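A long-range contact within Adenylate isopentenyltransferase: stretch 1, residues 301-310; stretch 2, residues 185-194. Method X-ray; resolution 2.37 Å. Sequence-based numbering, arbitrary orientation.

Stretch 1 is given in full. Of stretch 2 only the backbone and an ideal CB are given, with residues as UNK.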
# COMPACT_ATOMS: atom_id res chain seq x y z
N ALA A 301 -2.21 6.47 -15.04
CA ALA A 301 -3.49 6.55 -14.37
C ALA A 301 -3.90 8.00 -14.02
O ALA A 301 -4.90 8.21 -13.34
CB ALA A 301 -3.42 5.72 -13.08
N THR A 302 -3.14 9.00 -14.46
CA THR A 302 -3.47 10.38 -14.08
C THR A 302 -4.88 10.90 -14.33
O THR A 302 -5.47 11.44 -13.45
CB THR A 302 -2.47 11.36 -14.68
OG1 THR A 302 -1.15 10.99 -14.25
CG2 THR A 302 -2.81 12.79 -14.24
N GLU A 303 -5.44 10.72 -15.51
CA GLU A 303 -6.74 11.23 -15.74
C GLU A 303 -7.80 10.43 -15.03
O GLU A 303 -8.93 10.91 -14.83
CB GLU A 303 -7.06 11.22 -17.23
CG GLU A 303 -6.11 12.09 -18.05
CD GLU A 303 -6.11 13.54 -17.62
OE1 GLU A 303 -7.21 14.10 -17.39
OE2 GLU A 303 -4.99 14.12 -17.54
N SER A 304 -7.45 9.19 -14.69
CA SER A 304 -8.38 8.32 -14.00
C SER A 304 -8.55 8.87 -12.61
O SER A 304 -9.65 8.90 -12.08
CB SER A 304 -7.84 6.87 -13.90
OG SER A 304 -7.79 6.19 -15.14
N PHE A 305 -7.44 9.28 -12.02
CA PHE A 305 -7.42 9.83 -10.68
C PHE A 305 -8.05 11.21 -10.60
O PHE A 305 -8.81 11.49 -9.65
CB PHE A 305 -5.97 9.83 -10.17
CG PHE A 305 -5.51 8.46 -9.75
CD1 PHE A 305 -5.45 8.11 -8.42
CD2 PHE A 305 -5.28 7.47 -10.69
CE1 PHE A 305 -5.19 6.79 -8.03
CE2 PHE A 305 -5.03 6.15 -10.31
CZ PHE A 305 -4.98 5.82 -8.98
N ARG A 306 -7.75 12.05 -11.60
CA ARG A 306 -8.32 13.40 -11.69
C ARG A 306 -9.83 13.20 -11.64
O ARG A 306 -10.52 13.76 -10.79
CB ARG A 306 -7.95 14.03 -13.03
CG ARG A 306 -7.45 15.46 -13.02
CD ARG A 306 -7.02 15.95 -14.45
NE ARG A 306 -5.57 15.96 -14.68
CZ ARG A 306 -4.75 16.72 -13.98
NH1 ARG A 306 -5.25 17.51 -13.04
NH2 ARG A 306 -3.44 16.69 -14.18
N ALA A 307 -10.35 12.38 -12.55
CA ALA A 307 -11.79 12.09 -12.58
C ALA A 307 -12.27 11.44 -11.26
O ALA A 307 -13.37 11.68 -10.80
CB ALA A 307 -12.09 11.19 -13.74
N ALA A 308 -11.43 10.62 -10.66
CA ALA A 308 -11.75 9.96 -9.41
C ALA A 308 -11.94 10.94 -8.25
O ALA A 308 -12.53 10.59 -7.24
CB ALA A 308 -10.64 8.97 -9.07
N MET A 309 -11.42 12.15 -8.39
CA MET A 309 -11.48 13.17 -7.35
C MET A 309 -12.87 13.67 -7.12
O MET A 309 -13.23 14.07 -6.01
CB MET A 309 -10.59 14.35 -7.72
CG MET A 309 -9.11 14.08 -7.58
SD MET A 309 -8.66 13.74 -5.88
CE MET A 309 -8.40 15.42 -5.23
N THR A 310 -13.65 13.69 -8.19
CA THR A 310 -15.02 14.14 -8.11
C THR A 310 -15.78 13.09 -7.29
O THR A 310 -15.53 11.88 -7.40
CB THR A 310 -15.65 14.28 -9.52
OG1 THR A 310 -14.67 14.76 -10.46
CG2 THR A 310 -16.77 15.26 -9.46
N UNK A 185 1.22 15.91 -8.52
CA UNK A 185 0.13 16.76 -8.06
C UNK A 185 -1.21 16.04 -7.96
O UNK A 185 -1.90 16.17 -6.98
CB UNK A 185 -0.01 17.96 -9.00
N UNK A 186 -1.60 15.30 -8.98
CA UNK A 186 -2.86 14.58 -8.90
C UNK A 186 -2.81 13.54 -7.78
O UNK A 186 -3.76 13.40 -7.01
CB UNK A 186 -3.18 13.91 -10.24
N UNK A 187 -1.68 12.85 -7.66
CA UNK A 187 -1.49 11.82 -6.67
C UNK A 187 -1.60 12.43 -5.29
O UNK A 187 -2.35 11.98 -4.45
CB UNK A 187 -0.14 11.12 -6.86
N UNK A 188 -0.84 13.49 -5.09
CA UNK A 188 -0.83 14.27 -3.87
C UNK A 188 -2.26 14.61 -3.44
O UNK A 188 -2.70 14.31 -2.33
CB UNK A 188 -0.01 15.55 -4.06
N UNK A 189 -3.00 15.26 -4.33
CA UNK A 189 -4.38 15.60 -4.08
C UNK A 189 -5.26 14.38 -3.82
O UNK A 189 -6.15 14.41 -2.96
CB UNK A 189 -4.93 16.39 -5.27
N UNK A 190 -5.04 13.30 -4.56
CA UNK A 190 -5.88 12.13 -4.32
C UNK A 190 -5.59 11.56 -2.96
O UNK A 190 -6.49 11.21 -2.25
CB UNK A 190 -5.67 11.07 -5.40
N UNK A 191 -4.32 11.52 -2.61
CA UNK A 191 -3.84 11.03 -1.32
C UNK A 191 -4.37 11.81 -0.11
O UNK A 191 -4.58 11.23 0.93
CB UNK A 191 -2.31 11.07 -1.31
N UNK A 192 -4.60 13.11 -0.26
CA UNK A 192 -5.16 13.93 0.79
C UNK A 192 -6.62 13.56 0.85
O UNK A 192 -7.18 13.42 1.93
CB UNK A 192 -4.95 15.43 0.54
N UNK A 193 -7.27 13.45 -0.30
CA UNK A 193 -8.66 13.09 -0.26
C UNK A 193 -8.82 11.71 0.42
O UNK A 193 -9.69 11.52 1.28
CB UNK A 193 -9.25 13.08 -1.67
N UNK A 194 -7.98 10.75 0.06
CA UNK A 194 -8.07 9.44 0.63
C UNK A 194 -7.88 9.49 2.18
O UNK A 194 -8.47 8.71 2.91
CB UNK A 194 -7.03 8.53 -0.02

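Residues 185-194 lie within a longer helix, whose axis runs within 9.4 Å of that of helix 302-309, with 36° between their N-to-C directions. Helical phi/psi values throughout demand glycine nowhere, and the backbone hydrogen bonds disfavour proline. No hydrogen bond crosses the interface, and only positions 186, 189, 190 and 193 touch stretch 1.

At position 185 CA-to-CB points sideways and stretch 1 offers nothing within 5.5 Å of the ideal CB; many side chains would fit. Lys-185 turns to its own helix.

Position 186 points toward stretch 1. Its ideal CB lies 4.2 Å from Thr-302 CG2 and 4.9 Å from Phe-305 CB, with Arg-306 NH2 at 4.8 Å. The CA atoms of 186 and Arg-306 are just 6.2 Å apart, which favours a compact apolar residue such as alanine, valine or isoleucine. It is Val-186: CG1 packs 3.6 Å from Phe-305 CB, and CG2 meets Thr-302 CG2 at 3.7 Å and lies over one face of the Arg-306 guanidinium, 3.3 Å from NH2.

Position 187 points sideways and 188 is out of reach, with no atom of stretch 1 within 5.5 Å of either ideal CB; many kinds of residue would do. They are Leu-187 and Thr-188.

Position 189 points toward stretch 1, with Met-309 CE 3.6 Å from its ideal CB. No charge or donor fixes the rest, so apolar and polar residues are both plausible. It is Asp-189: Met-309 CE lies 3.4 Å from Asp-189 O and 3.6 Å from Asp-189 CB, and the carboxylate forms a salt bridge with Lys-185 (NZ to OD1, 2.8 Å).

At position 190 the ideal CB faces Met-309 SD at 4.0 Å and Phe-305 CD1 at 4.2 Å. An aromatic or a large aliphatic residue would suit. Tyr-190 receives the edge of the Phe-305 ring on its face, the planes at 86° and Phe-305 CD1 3.9 Å from Tyr-190 CG. Met-309 SD lies instead at the edge of the tyrosine ring, 4.0 Å from Tyr-190 CB.

Positions 191 and 192 point away and sideways, leaving the choice open; they hold Leu-191 and Ala-192.

Position 193 points toward stretch 1, its ideal CB 4.3 Å from Met-309 SD. Beyond lie the carbonyls of Ala-308 and Met-309, so a long chain, aliphatic or basic, fits. In Lys-193, CD packs 3.8 Å from Met-309 SD and CE approaches Met-309 O at 3.7 Å.

Position 194 is out of reach, so many residues would do; Arg-194 hydrogen-bonds elsewhere in the structure.

Stretch 2 (185-194) KVLTDYLAKR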
# COMPACT_ATOMS: atom_id res chain seq x y z
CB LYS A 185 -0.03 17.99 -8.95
CG LYS A 185 -0.86 19.06 -8.28
CD LYS A 185 -0.41 19.20 -6.80
CE LYS A 185 -1.09 20.35 -6.04
NZ LYS A 185 -2.58 20.36 -6.13
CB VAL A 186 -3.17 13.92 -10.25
CG1 VAL A 186 -4.46 13.05 -10.15
CG2 VAL A 186 -3.34 15.02 -11.29
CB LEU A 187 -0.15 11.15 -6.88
CG LEU A 187 0.12 9.95 -5.95
CD1 LEU A 187 -0.99 8.93 -6.08
CD2 LEU A 187 1.51 9.37 -6.26
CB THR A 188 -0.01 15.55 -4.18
OG1 THR A 188 1.37 15.27 -3.95
CG2 THR A 188 -0.44 16.71 -3.35
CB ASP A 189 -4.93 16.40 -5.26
CG ASP A 189 -4.35 17.81 -5.32
OD1 ASP A 189 -4.67 18.57 -6.28
OD2 ASP A 189 -3.58 18.18 -4.39
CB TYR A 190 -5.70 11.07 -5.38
CG TYR A 190 -6.44 9.83 -5.08
CD1 TYR A 190 -7.82 9.73 -5.28
CD2 TYR A 190 -5.76 8.73 -4.55
CE1 TYR A 190 -8.51 8.56 -4.94
CE2 TYR A 190 -6.43 7.56 -4.24
CZ TYR A 190 -7.79 7.48 -4.43
OH TYR A 190 -8.41 6.30 -4.03
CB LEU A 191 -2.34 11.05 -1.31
CG LEU A 191 -1.49 9.81 -1.59
CD1 LEU A 191 -2.27 8.58 -2.02
CD2 LEU A 191 -0.43 10.22 -2.57
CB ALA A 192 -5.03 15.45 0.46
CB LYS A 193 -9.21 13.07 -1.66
CG LYS A 193 -10.54 12.37 -1.80
CD LYS A 193 -10.78 12.04 -3.26
CE LYS A 193 -12.23 11.58 -3.48
NZ LYS A 193 -12.61 10.42 -2.55
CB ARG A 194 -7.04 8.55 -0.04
CG ARG A 194 -7.13 7.14 0.39
CD ARG A 194 -6.19 6.22 -0.36
NE ARG A 194 -4.82 6.34 0.14
CZ ARG A 194 -3.84 5.45 -0.08
NH1 ARG A 194 -4.06 4.36 -0.81
NH2 ARG A 194 -2.66 5.66 0.49
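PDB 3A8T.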